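Local coordinates for type II secretion pathway related protein (Escherichia coli, PDB 3SOL) that acts as the pilotin of a type II secretion system, a lipoprotein that probably binds the secretin and guides it to the outer membrane, at residues V14-Y19 with R79-R84; K21-R26 with D62-L67; E8-I13 with N37-I42; S27-E32 with P87-L92. All coordinates share one frame; numbering follows the deposited sequence.

In the fold
Helix 5-23 runs through the middle of this small all-helical protein and supplies one side of contacts 1, 2 and 3, which join it to helices 74-84, 53-69 and 32-45. Contacts 1 and 3 are buried and lie on opposite sides of the chain's centre; in each an alanine lets a larger apolar side chain, Phe81 or Met10, come close. Contact 2 is only partly buried and more polar, resting on a bond between an arginine and a tyrosine hydroxyl. Contact 4, buried and apolar, sets the loop between helices 5-23 and 32-45 against helix 86-93. Salt bridge Arg41-Glu91 ties contacts 3 and 4, while Asn82-Arg26 links contacts 1 and 2.

Contact 1: residues V14-Y19 with R79-R84; sequences VSATRY and REFNRR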
loop_
_atom_site.group_PDB
_atom_site.type_symbol
_atom_site.label_atom_id
_atom_site.label_comp_id
_atom_site.label_asym_id
_atom_site.label_seq_id
_atom_site.Cartn_x
_atom_site.Cartn_y
_atom_site.Cartn_z
ATOM N N VAL A 14 -0.779 -0.309 -1.285
ATOM C CA VAL A 14 0.196 -1.297 -0.798
ATOM C C VAL A 14 1.636 -0.732 -0.757
ATOM O O VAL A 14 2.357 -0.957 0.213
ATOM C CB VAL A 14 0.091 -2.607 -1.608
ATOM C CG1 VAL A 14 1.282 -3.535 -1.348
ATOM C CG2 VAL A 14 -1.234 -3.318 -1.275
ATOM N N SER A 15 2.047 0.020 -1.785
ATOM C CA SER A 15 3.411 0.599 -1.809
ATOM C C SER A 15 3.594 1.668 -0.739
ATOM O O SER A 15 4.650 1.764 -0.130
ATOM C CB SER A 15 3.748 1.203 -3.170
ATOM O OG SER A 15 2.799 2.203 -3.471
ATOM N N ALA A 16 2.562 2.478 -0.523
ATOM C CA ALA A 16 2.584 3.499 0.527
ATOM C C ALA A 16 2.688 2.855 1.915
ATOM O O ALA A 16 3.379 3.359 2.804
ATOM C CB ALA A 16 1.315 4.385 0.423
ATOM N N THR A 17 2.014 1.718 2.087
ATOM C CA THR A 17 2.042 0.991 3.345
ATOM C C THR A 17 3.439 0.404 3.565
ATOM O O THR A 17 3.984 0.451 4.675
ATOM C CB THR A 17 0.936 -0.110 3.360
ATOM O OG1 THR A 17 -0.349 0.525 3.142
ATOM C CG2 THR A 17 0.916 -0.802 4.671
ATOM N N ARG A 18 4.044 -0.120 2.498
ATOM C CA ARG A 18 5.457 -0.552 2.555
ATOM C C ARG A 18 6.401 0.609 2.912
ATOM O O ARG A 18 7.336 0.471 3.715
ATOM C CB ARG A 18 5.867 -1.181 1.249
ATOM C CG ARG A 18 7.313 -1.559 1.159
ATOM C CD ARG A 18 7.560 -2.133 -0.241
ATOM N NE ARG A 18 8.939 -2.538 -0.436
ATOM C CZ ARG A 18 9.438 -3.000 -1.582
ATOM N NH1 ARG A 18 8.676 -3.106 -2.673
ATOM N NH2 ARG A 18 10.713 -3.374 -1.633
ATOM N N TYR A 19 6.149 1.759 2.322
ATOM C CA TYR A 19 6.936 2.950 2.637
ATOM C C TYR A 19 6.823 3.309 4.123
ATOM O O TYR A 19 7.821 3.593 4.759
ATOM C CB TYR A 19 6.525 4.124 1.747
ATOM C CG TYR A 19 7.679 5.048 1.400
ATOM C CD1 TYR A 19 8.335 4.922 0.195
ATOM C CD2 TYR A 19 8.115 6.032 2.280
ATOM C CE1 TYR A 19 9.389 5.748 -0.149
ATOM C CE2 TYR A 19 9.202 6.872 1.948
ATOM C CZ TYR A 19 9.817 6.713 0.726
ATOM O OH TYR A 19 10.866 7.496 0.318
ATOM N N ARG A 79 4.484 11.885 6.723
ATOM C CA ARG A 79 3.301 12.584 7.250
ATOM C C ARG A 79 2.100 12.477 6.306
ATOM O O ARG A 79 0.973 12.308 6.756
ATOM C CB ARG A 79 3.637 14.046 7.567
ATOM C CG ARG A 79 4.540 14.133 8.773
ATOM C CD ARG A 79 4.923 15.518 9.183
ATOM N NE ARG A 79 5.640 15.386 10.453
ATOM C CZ ARG A 79 5.096 15.423 11.666
ATOM N NH1 ARG A 79 3.806 15.689 11.854
ATOM N NH2 ARG A 79 5.883 15.214 12.713
ATOM N N GLU A 80 2.346 12.580 4.998
ATOM C CA GLU A 80 1.280 12.444 4.008
ATOM C C GLU A 80 0.679 11.040 4.023
ATOM O O GLU A 80 -0.555 10.885 4.044
ATOM C CB GLU A 80 1.799 12.807 2.602
ATOM C CG GLU A 80 2.121 14.289 2.436
ATOM C CD GLU A 80 0.886 15.174 2.281
ATOM O OE1 GLU A 80 -0.266 14.704 2.443
ATOM O OE2 GLU A 80 1.069 16.375 2.006
ATOM N N PHE A 81 1.531 10.011 4.038
ATOM C CA PHE A 81 1.035 8.637 4.037
ATOM C C PHE A 81 0.350 8.242 5.339
ATOM O O PHE A 81 -0.671 7.568 5.292
ATOM C CB PHE A 81 2.145 7.636 3.732
ATOM C CG PHE A 81 2.716 7.743 2.345
ATOM C CD1 PHE A 81 1.966 8.202 1.287
ATOM C CD2 PHE A 81 4.019 7.337 2.110
ATOM C CE1 PHE A 81 2.514 8.261 0.005
ATOM C CE2 PHE A 81 4.581 7.394 0.840
ATOM C CZ PHE A 81 3.833 7.856 -0.208
ATOM N N ASN A 82 0.880 8.678 6.483
ATOM C CA ASN A 82 0.240 8.386 7.780
ATOM C C ASN A 82 -1.172 8.947 7.863
ATOM O O ASN A 82 -2.070 8.288 8.397
ATOM C CB ASN A 82 1.078 8.882 8.985
ATOM C CG ASN A 82 2.183 7.926 9.387
ATOM O OD1 ASN A 82 2.028 6.706 9.292
ATOM N ND2 ASN A 82 3.294 8.466 9.901
ATOM N N ARG A 83 -1.370 10.156 7.325
ATOM C CA ARG A 83 -2.697 10.758 7.265
ATOM C C ARG A 83 -3.625 10.035 6.290
ATOM O O ARG A 83 -4.780 9.706 6.619
ATOM C CB ARG A 83 -2.571 12.241 6.885
ATOM C CG ARG A 83 -3.888 12.969 6.836
ATOM C CD ARG A 83 -3.708 14.409 6.383
ATOM N NE ARG A 83 -4.996 15.107 6.311
ATOM C CZ ARG A 83 -5.364 16.137 7.078
ATOM N NH1 ARG A 83 -4.545 16.639 8.002
ATOM N NH2 ARG A 83 -6.560 16.686 6.904
ATOM N N ARG A 84 -3.133 9.797 5.081
ATOM C CA ARG A 84 -3.973 9.289 3.997
ATOM C C ARG A 84 -4.366 7.816 4.141
ATOM O O ARG A 84 -5.453 7.433 3.703
ATOM C CB ARG A 84 -3.268 9.503 2.663
ATOM C CG ARG A 84 -3.088 10.979 2.339
ATOM C CD ARG A 84 -3.903 11.424 1.144
ATOM N NE ARG A 84 -3.780 12.869 0.896
ATOM C CZ ARG A 84 -2.646 13.490 0.547
ATOM N NH1 ARG A 84 -1.507 12.811 0.388
ATOM N NH2 ARG A 84 -2.645 14.812 0.352
#
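Ala16 and Phe81 mark the closest approach of two helical backbones, their CA atoms 6.4 Å apart. Segment 14-19 belongs to helix 5-23 and segment 79-84 to helix 74-84. So short a spacing suits a residue as small as Ala16, whose side chain ends at CB. That methyl sits over the face of the Phe81 ring, 4.0 Å from the centroid and only 11° off the ring normal, a CH-pi contact. Phe81 has CG anti to its carbonyl carbon (chi1 -66°), which carries the ring across to helix 5-23. One turn on from Ala16, Tyr19 meets the ring at CE2: its CB lies 3.9 Å from Phe81 CE2. The two rings form an offset edge-to-face pair, the edge of Phe81 directed at the face of Tyr19, with planes at 71° and centroids 5.8 Å apart. A tyrosine suits this place because the apolar part of its ring packs inside while its OH reaches Glu74 and Lys77. Through Phe81, set against both Ala16 and Tyr19, helix 74-84 closes onto helix 5-23 in the all-helical PulS/OutS pilotin fold.

Contact 2: residues K21-R26 with D62-L67; sequences KMRCNR and DIYVRL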
loop_
_atom_site.group_PDB
_atom_site.type_symbol
_atom_site.label_atom_id
_atom_site.label_comp_id
_atom_site.label_asym_id
_atom_site.label_seq_id
_atom_site.Cartn_x
_atom_site.Cartn_y
_atom_site.Cartn_z
ATOM N N LYS A 21 6.155 1.300 6.642
ATOM C CA LYS A 21 6.832 0.282 7.419
ATOM C C LYS A 21 8.352 0.394 7.346
ATOM O O LYS A 21 9.034 0.252 8.342
ATOM C CB LYS A 21 6.403 -1.105 6.944
ATOM C CG LYS A 21 5.018 -1.480 7.381
ATOM C CD LYS A 21 4.491 -2.697 6.602
ATOM C CE LYS A 21 5.291 -3.936 6.816
ATOM N NZ LYS A 21 4.736 -5.041 5.973
ATOM N N MET A 22 8.867 0.643 6.152
ATOM C CA MET A 22 10.300 0.627 5.906
ATOM C C MET A 22 10.962 1.955 6.327
ATOM O O MET A 22 12.061 1.952 6.873
ATOM C CB MET A 22 10.578 0.355 4.412
ATOM C CG MET A 22 10.244 -1.065 3.959
ATOM S SD MET A 22 11.529 -2.293 4.358
ATOM C CE MET A 22 12.964 -1.412 3.936
ATOM N N ARG A 23 10.301 3.073 6.062
ATOM C CA ARG A 23 10.959 4.383 6.159
ATOM C C ARG A 23 10.336 5.334 7.167
ATOM O O ARG A 23 10.888 6.416 7.408
ATOM C CB ARG A 23 10.981 5.007 4.771
ATOM C CG ARG A 23 11.934 4.196 3.905
ATOM C CD ARG A 23 11.878 4.517 2.530
ATOM N NE ARG A 23 12.881 3.719 1.807
ATOM C CZ ARG A 23 14.059 4.157 1.392
ATOM N NH1 ARG A 23 14.826 3.340 0.694
ATOM N NH2 ARG A 23 14.473 5.381 1.659
ATOM N N CYS A 24 9.201 4.929 7.741
ATOM C CA CYS A 24 8.431 5.763 8.674
ATOM C C CYS A 24 8.078 5.024 9.965
ATOM O O CYS A 24 7.112 5.373 10.639
ATOM C CB CYS A 24 7.164 6.292 8.006
ATOM S SG CYS A 24 7.441 7.034 6.386
ATOM N N ASN A 25 8.848 3.990 10.293
ATOM C CA ASN A 25 8.794 3.371 11.595
ATOM C C ASN A 25 7.449 2.787 12.022
ATOM O O ASN A 25 7.213 2.619 13.207
ATOM C CB ASN A 25 9.331 4.348 12.642
ATOM C CG ASN A 25 10.813 4.571 12.505
ATOM O OD1 ASN A 25 11.574 3.606 12.410
ATOM N ND2 ASN A 25 11.233 5.826 12.462
ATOM N N ARG A 26 6.605 2.394 11.060
ATOM C CA ARG A 26 5.270 1.869 11.397
ATOM C C ARG A 26 5.348 0.374 11.673
ATOM O O ARG A 26 4.910 -0.465 10.884
ATOM C CB ARG A 26 4.229 2.200 10.334
ATOM C CG ARG A 26 3.899 3.664 10.267
ATOM C CD ARG A 26 3.160 4.193 11.517
ATOM N NE ARG A 26 1.944 3.465 11.860
ATOM C CZ ARG A 26 0.693 3.822 11.554
ATOM N NH1 ARG A 26 0.433 4.914 10.843
ATOM N NH2 ARG A 26 -0.316 3.090 12.016
ATOM N N ASP A 62 7.212 -1.441 -8.275
ATOM C CA ASP A 62 7.617 -0.410 -9.227
ATOM C C ASP A 62 7.277 0.989 -8.727
ATOM O O ASP A 62 8.077 1.918 -8.872
ATOM C CB ASP A 62 6.941 -0.652 -10.568
ATOM C CG ASP A 62 7.466 -1.888 -11.280
ATOM O OD1 ASP A 62 8.603 -2.340 -10.997
ATOM O OD2 ASP A 62 6.730 -2.400 -12.141
ATOM N N ILE A 63 6.096 1.133 -8.126
ATOM C CA ILE A 63 5.688 2.386 -7.511
ATOM C C ILE A 63 6.617 2.733 -6.357
ATOM O O ILE A 63 7.016 3.886 -6.199
ATOM C CB ILE A 63 4.233 2.336 -7.001
ATOM C CG1 ILE A 63 3.258 2.219 -8.184
ATOM C CG2 ILE A 63 3.913 3.587 -6.185
ATOM C CD1 ILE A 63 1.857 1.812 -7.794
ATOM N N TYR A 64 6.980 1.734 -5.560
ATOM C CA TYR A 64 7.833 1.985 -4.412
ATOM C C TYR A 64 9.156 2.629 -4.824
ATOM O O TYR A 64 9.626 3.576 -4.182
ATOM C CB TYR A 64 8.096 0.685 -3.680
ATOM C CG TYR A 64 8.901 0.844 -2.405
ATOM C CD1 TYR A 64 8.291 1.252 -1.228
ATOM C CD2 TYR A 64 10.265 0.568 -2.381
ATOM C CE1 TYR A 64 9.013 1.378 -0.051
ATOM C CE2 TYR A 64 10.995 0.695 -1.205
ATOM C CZ TYR A 64 10.352 1.101 -0.045
ATOM O OH TYR A 64 11.049 1.238 1.126
ATOM N N VAL A 65 9.753 2.113 -5.891
ATOM C CA VAL A 65 10.988 2.681 -6.410
ATOM C C VAL A 65 10.798 4.149 -6.785
ATOM O O VAL A 65 11.631 4.995 -6.440
ATOM C CB VAL A 65 11.492 1.904 -7.610
ATOM C CG1 VAL A 65 12.647 2.655 -8.280
ATOM C CG2 VAL A 65 11.901 0.501 -7.175
ATOM N N ARG A 66 9.699 4.457 -7.460
ATOM C CA ARG A 66 9.409 5.842 -7.810
ATOM C C ARG A 66 9.254 6.702 -6.559
ATOM O O ARG A 66 9.756 7.825 -6.531
ATOM C CB ARG A 66 8.167 5.958 -8.704
ATOM C CG ARG A 66 8.303 5.210 -10.009
ATOM C CD ARG A 66 7.406 5.773 -11.098
ATOM N NE ARG A 66 5.974 5.636 -10.820
ATOM C CZ ARG A 66 5.225 4.565 -11.112
ATOM N NH1 ARG A 66 5.752 3.474 -11.673
ATOM N NH2 ARG A 66 3.923 4.581 -10.824
ATOM N N LEU A 67 8.595 6.170 -5.521
ATOM C CA LEU A 67 8.389 6.919 -4.279
ATOM C C LEU A 67 9.712 7.215 -3.586
ATOM O O LEU A 67 9.894 8.325 -3.094
ATOM C CB LEU A 67 7.460 6.178 -3.309
ATOM C CG LEU A 67 6.009 5.949 -3.753
ATOM C CD1 LEU A 67 5.278 5.049 -2.746
ATOM C CD2 LEU A 67 5.294 7.284 -3.916
#
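Arg23 and Tyr64 meet through two flat groups, the guanidinium and the phenol, whose planes stand 65° apart. Tyr64 OH lies at the edge of the guanidinium, close to its plane, and accepts a hydrogen bond from Arg23 NE at 3.2 Å; the N-H...O angle of 148° shows a moderately bent bond. Elsewhere round the phenol ring, Arg18 makes a cation-pi contact and the Tyr19 ring packs against it. Tyr64 bridges a wide gap, for the nearest CA atoms of the two segments, those of Met22 and Tyr64, are 10.7 Å apart. With CG anti to the backbone N (chi1 -176°), its ring extends from helix 53-69 toward the end of helix 5-23, a span that suits a long aromatic side chain with a polar tip. Arg23 meets it with a chain extended from CG to NE. Met22 crosses the tyrosine at about a right angle, and its CB lies 3.4 Å from Tyr64 OH. Immediately after the helix, Cys24 forms a disulfide with Cys78. Because the phenol oxygen accepts a hydrogen bond from a cationic group, electron density is probably drawn toward it, which would tend to make the hydroxyl a somewhat stronger donor.

Contact 3: residues E8-I13 with N37-I42; sequences EQMASI and NVANRI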
loop_
_atom_site.group_PDB
_atom_site.type_symbol
_atom_site.label_atom_id
_atom_site.label_comp_id
_atom_site.label_asym_id
_atom_site.label_seq_id
_atom_site.Cartn_x
_atom_site.Cartn_y
_atom_site.Cartn_z
ATOM N N GLU A 8 -3.876 0.092 -10.257
ATOM C CA GLU A 8 -3.112 1.301 -9.912
ATOM C C GLU A 8 -3.439 1.783 -8.493
ATOM O O GLU A 8 -2.535 2.089 -7.707
ATOM C CB GLU A 8 -3.389 2.417 -10.929
ATOM C CG GLU A 8 -2.371 3.566 -10.885
ATOM C CD GLU A 8 -1.051 3.232 -11.602
ATOM O OE1 GLU A 8 -1.087 2.936 -12.825
ATOM O OE2 GLU A 8 0.020 3.290 -10.940
ATOM N N GLN A 9 -4.732 1.848 -8.180
ATOM C CA GLN A 9 -5.211 2.207 -6.840
ATOM C C GLN A 9 -4.684 1.252 -5.771
ATOM O O GLN A 9 -4.005 1.671 -4.844
ATOM C CB GLN A 9 -6.749 2.222 -6.811
ATOM C CG GLN A 9 -7.376 2.146 -5.399
ATOM C CD GLN A 9 -8.836 2.618 -5.361
ATOM O OE1 GLN A 9 -9.559 2.541 -6.358
ATOM N NE2 GLN A 9 -9.262 3.119 -4.198
ATOM N N MET A 10 -5.006 -0.029 -5.899
ATOM C CA MET A 10 -4.583 -1.024 -4.917
ATOM C C MET A 10 -3.068 -1.047 -4.748
ATOM O O MET A 10 -2.595 -1.091 -3.636
ATOM C CB MET A 10 -5.066 -2.434 -5.291
ATOM C CG MET A 10 -6.583 -2.678 -5.145
ATOM S SD MET A 10 -7.297 -2.190 -3.545
ATOM C CE MET A 10 -6.018 -2.728 -2.420
ATOM N N ALA A 11 -2.321 -1.011 -5.850
ATOM C CA ALA A 11 -0.858 -1.042 -5.798
ATOM C C ALA A 11 -0.295 0.176 -5.066
ATOM O O ALA A 11 0.670 0.064 -4.325
ATOM C CB ALA A 11 -0.269 -1.141 -7.188
ATOM N N SER A 12 -0.914 1.333 -5.265
ATOM C CA SER A 12 -0.487 2.566 -4.600
ATOM C C SER A 12 -0.668 2.515 -3.091
ATOM O O SER A 12 0.215 2.948 -2.330
ATOM C CB SER A 12 -1.247 3.751 -5.175
ATOM O OG SER A 12 -0.932 3.892 -6.552
ATOM N N ILE A 13 -1.801 1.971 -2.655
ATOM C CA ILE A 13 -2.064 1.768 -1.239
ATOM C C ILE A 13 -1.047 0.808 -0.610
ATOM O O ILE A 13 -0.515 1.077 0.473
ATOM C CB ILE A 13 -3.490 1.236 -1.013
ATOM C CG1 ILE A 13 -4.506 2.346 -1.330
ATOM C CG2 ILE A 13 -3.650 0.780 0.414
ATOM C CD1 ILE A 13 -5.902 1.849 -1.672
ATOM N N ASN A 37 -3.108 -9.947 1.333
ATOM C CA ASN A 37 -4.346 -10.699 1.603
ATOM C C ASN A 37 -5.521 -9.756 1.793
ATOM O O ASN A 37 -6.614 -10.011 1.297
ATOM C CB ASN A 37 -4.239 -11.554 2.875
ATOM C CG ASN A 37 -3.302 -12.750 2.725
ATOM O OD1 ASN A 37 -2.908 -13.121 1.617
ATOM N ND2 ASN A 37 -2.929 -13.356 3.861
ATOM N N VAL A 38 -5.286 -8.686 2.542
ATOM C CA VAL A 38 -6.308 -7.693 2.828
ATOM C C VAL A 38 -6.665 -6.901 1.565
ATOM O O VAL A 38 -7.841 -6.632 1.312
ATOM C CB VAL A 38 -5.861 -6.756 3.963
ATOM C CG1 VAL A 38 -6.834 -5.588 4.121
ATOM C CG2 VAL A 38 -5.739 -7.538 5.270
ATOM N N ALA A 39 -5.664 -6.559 0.761
ATOM C CA ALA A 39 -5.905 -5.930 -0.544
ATOM C C ALA A 39 -6.723 -6.836 -1.468
ATOM O O ALA A 39 -7.593 -6.359 -2.193
ATOM C CB ALA A 39 -4.583 -5.548 -1.209
ATOM N N ASN A 40 -6.439 -8.140 -1.438
ATOM C CA ASN A 40 -7.183 -9.131 -2.221
ATOM C C ASN A 40 -8.619 -9.260 -1.717
ATOM O O ASN A 40 -9.564 -9.318 -2.514
ATOM C CB ASN A 40 -6.477 -10.496 -2.179
ATOM C CG ASN A 40 -7.092 -11.525 -3.139
ATOM O OD1 ASN A 40 -7.503 -11.201 -4.252
ATOM N ND2 ASN A 40 -7.143 -12.775 -2.700
ATOM N N ARG A 41 -8.779 -9.308 -0.396
ATOM C CA ARG A 41 -10.098 -9.281 0.221
ATOM C C ARG A 41 -10.878 -8.039 -0.237
ATOM O O ARG A 41 -11.983 -8.149 -0.779
ATOM C CB ARG A 41 -9.969 -9.310 1.749
ATOM C CG ARG A 41 -11.307 -9.326 2.483
ATOM C CD ARG A 41 -11.157 -9.403 4.008
ATOM N NE ARG A 41 -10.431 -8.268 4.590
ATOM C CZ ARG A 41 -10.910 -7.029 4.731
ATOM N NH1 ARG A 41 -12.133 -6.709 4.309
ATOM N NH2 ARG A 41 -10.149 -6.091 5.292
ATOM N N ILE A 42 -10.285 -6.865 -0.026
ATOM C CA ILE A 42 -10.897 -5.582 -0.412
ATOM C C ILE A 42 -11.345 -5.570 -1.879
ATOM O O ILE A 42 -12.501 -5.261 -2.163
ATOM C CB ILE A 42 -9.942 -4.395 -0.155
ATOM C CG1 ILE A 42 -9.820 -4.113 1.348
ATOM C CG2 ILE A 42 -10.439 -3.139 -0.860
ATOM C CD1 ILE A 42 -8.772 -3.097 1.678
#
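Met10 loses the most surface in this contact, followed by Ala39 and Ile42, and the three together join helix 5-23 to helix 32-45. The backbones approach most closely at Met10 and Ala39, with CA atoms 6.7 Å apart. Met10 starts with CG anti to its carbonyl carbon (chi1 -71°) and then bends at chi2 and chi3, a course that delivers its terminal methyl to the opposing helix. There CE lies 3.4 Å from Ala39 CB, tighter than usual for two carbons, and 3.7 Å from Ala39 CA. A methyl group is all that this place on helix 32-45 presents, and alanine suits it because the methionine end can come right up to the backbone. Ile42, one turn further along, offers CG2 to the sulfur: Met10 SD is 4.2 Å away, a looser apolar contact. The flexible, unbranched methionine is well fitted to follow such a surface, and it also touches Trp48 and Leu51 in the loop that follows helix 32-45. Elsewhere on helix 5-23, Ser12 OG donates to Glu8 O at 2.7 Å, so the hydroxyl is satisfied by its own helix. Ala11 points away from this interface toward helix 53-69. Helix 5-23 is therefore packed on by helix 32-45 at Met10 and by helix 53-69 at Ala11, as a central helix is in an all-helical bundle.

Contact 4: residues S27-E32 with P87-L92; sequences SDLPDE and PFIGEL
Pro30 O accepts a hydrogen bond from Lys21 NZ, so the loop that leads from helix 5-23 into helix 32-45 is tied back to the helix it has just left, while the ring of Pro30 packs on helix 86-93. The loop ends in an N-cap: Asp31 precedes helix 32-45, and its OD1 accepts from Ser34 N, a role for which a short carboxylate is well suited. Across the contact the side chains meet through apolar atoms. Pro30 CG lies 3.8 Å from Leu92 CB, and Pro30 CD is 3.9 Å from Leu92 CB; the rigid ring offers a compact apolar surface. Leu92 also sets its CG over one face of the Phe88 ring, 3.8 Å above the plane and toward the rim. Its other neighbours, Thr17, Ile35 and Val38, show that helix 86-93 covers both helices flanking the loop. Glu91, on the same helix, is paired with Arg41 of helix 32-45. Leu29 and Ile89 complete the apolar layer, their side chains crossing at about a right angle. The branch of Ile89 that lies anti to its backbone N makes the tightest touch: its CG2 is 3.5 Å from Leu29 CD2.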
loop_
_atom_site.group_PDB
_atom_site.type_symbol
_atom_site.label_atom_id
_atom_site.label_comp_id
_atom_site.label_asym_id
_atom_site.label_seq_id
_atom_site.Cartn_x
_atom_site.Cartn_y
_atom_site.Cartn_z
ATOM N N SER A 27 5.898 0.092 12.849
ATOM C CA SER A 27 6.059 -1.244 13.380
ATOM C C SER A 27 4.741 -1.982 13.667
ATOM O O SER A 27 4.746 -3.196 13.871
ATOM C CB SER A 27 6.804 -1.109 14.688
ATOM O OG SER A 27 6.153 -0.168 15.539
ATOM N N ASP A 28 3.648 -1.230 13.748
ATOM C CA ASP A 28 2.347 -1.773 14.099
ATOM C C ASP A 28 1.643 -2.380 12.912
ATOM O O ASP A 28 0.680 -3.139 13.083
ATOM C CB ASP A 28 1.454 -0.686 14.717
ATOM C CG ASP A 28 1.349 0.563 13.850
ATOM O OD1 ASP A 28 2.387 1.063 13.324
ATOM O OD2 ASP A 28 0.210 1.069 13.717
ATOM N N LEU A 29 2.090 -2.052 11.710
ATOM C CA LEU A 29 1.400 -2.525 10.504
ATOM C C LEU A 29 1.725 -3.987 10.189
ATOM O O LEU A 29 2.832 -4.447 10.462
ATOM C CB LEU A 29 1.724 -1.600 9.323
ATOM C CG LEU A 29 1.258 -0.173 9.564
ATOM C CD1 LEU A 29 1.618 0.741 8.384
ATOM C CD2 LEU A 29 -0.264 -0.133 9.893
ATOM N N PRO A 30 0.745 -4.746 9.642
ATOM C CA PRO A 30 1.002 -6.159 9.362
ATOM C C PRO A 30 2.051 -6.378 8.280
ATOM O O PRO A 30 2.456 -5.436 7.612
ATOM C CB PRO A 30 -0.358 -6.703 8.880
ATOM C CG PRO A 30 -1.323 -5.594 8.995
ATOM C CD PRO A 30 -0.622 -4.334 9.284
ATOM N N ASP A 31 2.456 -7.628 8.103
ATOM C CA ASP A 31 3.484 -7.968 7.123
ATOM C C ASP A 31 2.936 -7.903 5.689
ATOM O O ASP A 31 1.722 -7.754 5.485
ATOM C CB ASP A 31 4.128 -9.338 7.425
ATOM C CG ASP A 31 3.118 -10.489 7.489
ATOM O OD1 ASP A 31 2.158 -10.526 6.683
ATOM O OD2 ASP A 31 3.308 -11.394 8.335
ATOM N N GLU A 32 3.841 -7.997 4.713
ATOM C CA GLU A 32 3.480 -7.852 3.295
ATOM C C GLU A 32 2.427 -8.870 2.872
ATOM O O GLU A 32 1.495 -8.530 2.137
ATOM C CB GLU A 32 4.714 -7.988 2.386
ATOM C CG GLU A 32 4.378 -7.798 0.891
ATOM C CD GLU A 32 5.474 -8.275 -0.064
ATOM O OE1 GLU A 32 5.899 -7.475 -0.929
ATOM O OE2 GLU A 32 5.891 -9.451 0.036
ATOM N N PRO A 87 -7.846 4.969 6.642
ATOM C CA PRO A 87 -8.854 3.954 6.310
ATOM C C PRO A 87 -8.308 2.542 6.015
ATOM O O PRO A 87 -8.816 1.560 6.566
ATOM C CB PRO A 87 -9.540 4.542 5.067
ATOM C CG PRO A 87 -9.351 6.008 5.205
ATOM C CD PRO A 87 -7.989 6.170 5.798
ATOM N N PHE A 88 -7.301 2.437 5.149
ATOM C CA PHE A 88 -6.712 1.133 4.807
ATOM C C PHE A 88 -6.088 0.463 6.029
ATOM O O PHE A 88 -6.260 -0.736 6.241
ATOM C CB PHE A 88 -5.664 1.275 3.702
ATOM C CG PHE A 88 -5.083 -0.042 3.228
ATOM C CD1 PHE A 88 -5.897 -1.013 2.646
ATOM C CD2 PHE A 88 -3.718 -0.292 3.326
ATOM C CE1 PHE A 88 -5.365 -2.233 2.196
ATOM C CE2 PHE A 88 -3.175 -1.504 2.874
ATOM C CZ PHE A 88 -4.010 -2.477 2.306
ATOM N N ILE A 89 -5.374 1.238 6.840
ATOM C CA ILE A 89 -4.744 0.708 8.063
ATOM C C ILE A 89 -5.805 0.145 9.024
ATOM O O ILE A 89 -5.559 -0.845 9.706
ATOM C CB ILE A 89 -3.877 1.780 8.760
ATOM C CG1 ILE A 89 -2.682 2.154 7.865
ATOM C CG2 ILE A 89 -3.403 1.299 10.129
ATOM C CD1 ILE A 89 -1.868 3.349 8.356
ATOM N N GLY A 90 -6.984 0.767 9.058
ATOM C CA GLY A 90 -8.140 0.229 9.810
ATOM C C GLY A 90 -8.597 -1.150 9.351
ATOM O O GLY A 90 -8.985 -1.988 10.167
ATOM N N GLU A 91 -8.560 -1.377 8.039
ATOM C CA GLU A 91 -8.835 -2.699 7.467
ATOM C C GLU A 91 -7.710 -3.694 7.776
ATOM O O GLU A 91 -7.963 -4.877 8.044
ATOM C CB GLU A 91 -9.035 -2.594 5.953
ATOM C CG GLU A 91 -10.278 -1.808 5.555
ATOM C CD GLU A 91 -11.565 -2.475 6.028
ATOM O OE1 GLU A 91 -11.893 -3.566 5.510
ATOM O OE2 GLU A 91 -12.235 -1.908 6.925
ATOM N N LEU A 92 -6.475 -3.202 7.737
ATOM C CA LEU A 92 -5.296 -4.014 8.026
ATOM C C LEU A 92 -5.310 -4.548 9.452
ATOM O O LEU A 92 -5.051 -5.729 9.677
ATOM C CB LEU A 92 -4.009 -3.200 7.811
ATOM C CG LEU A 92 -3.599 -2.912 6.366
ATOM C CD1 LEU A 92 -2.291 -2.114 6.323
ATOM C CD2 LEU A 92 -3.466 -4.204 5.577
#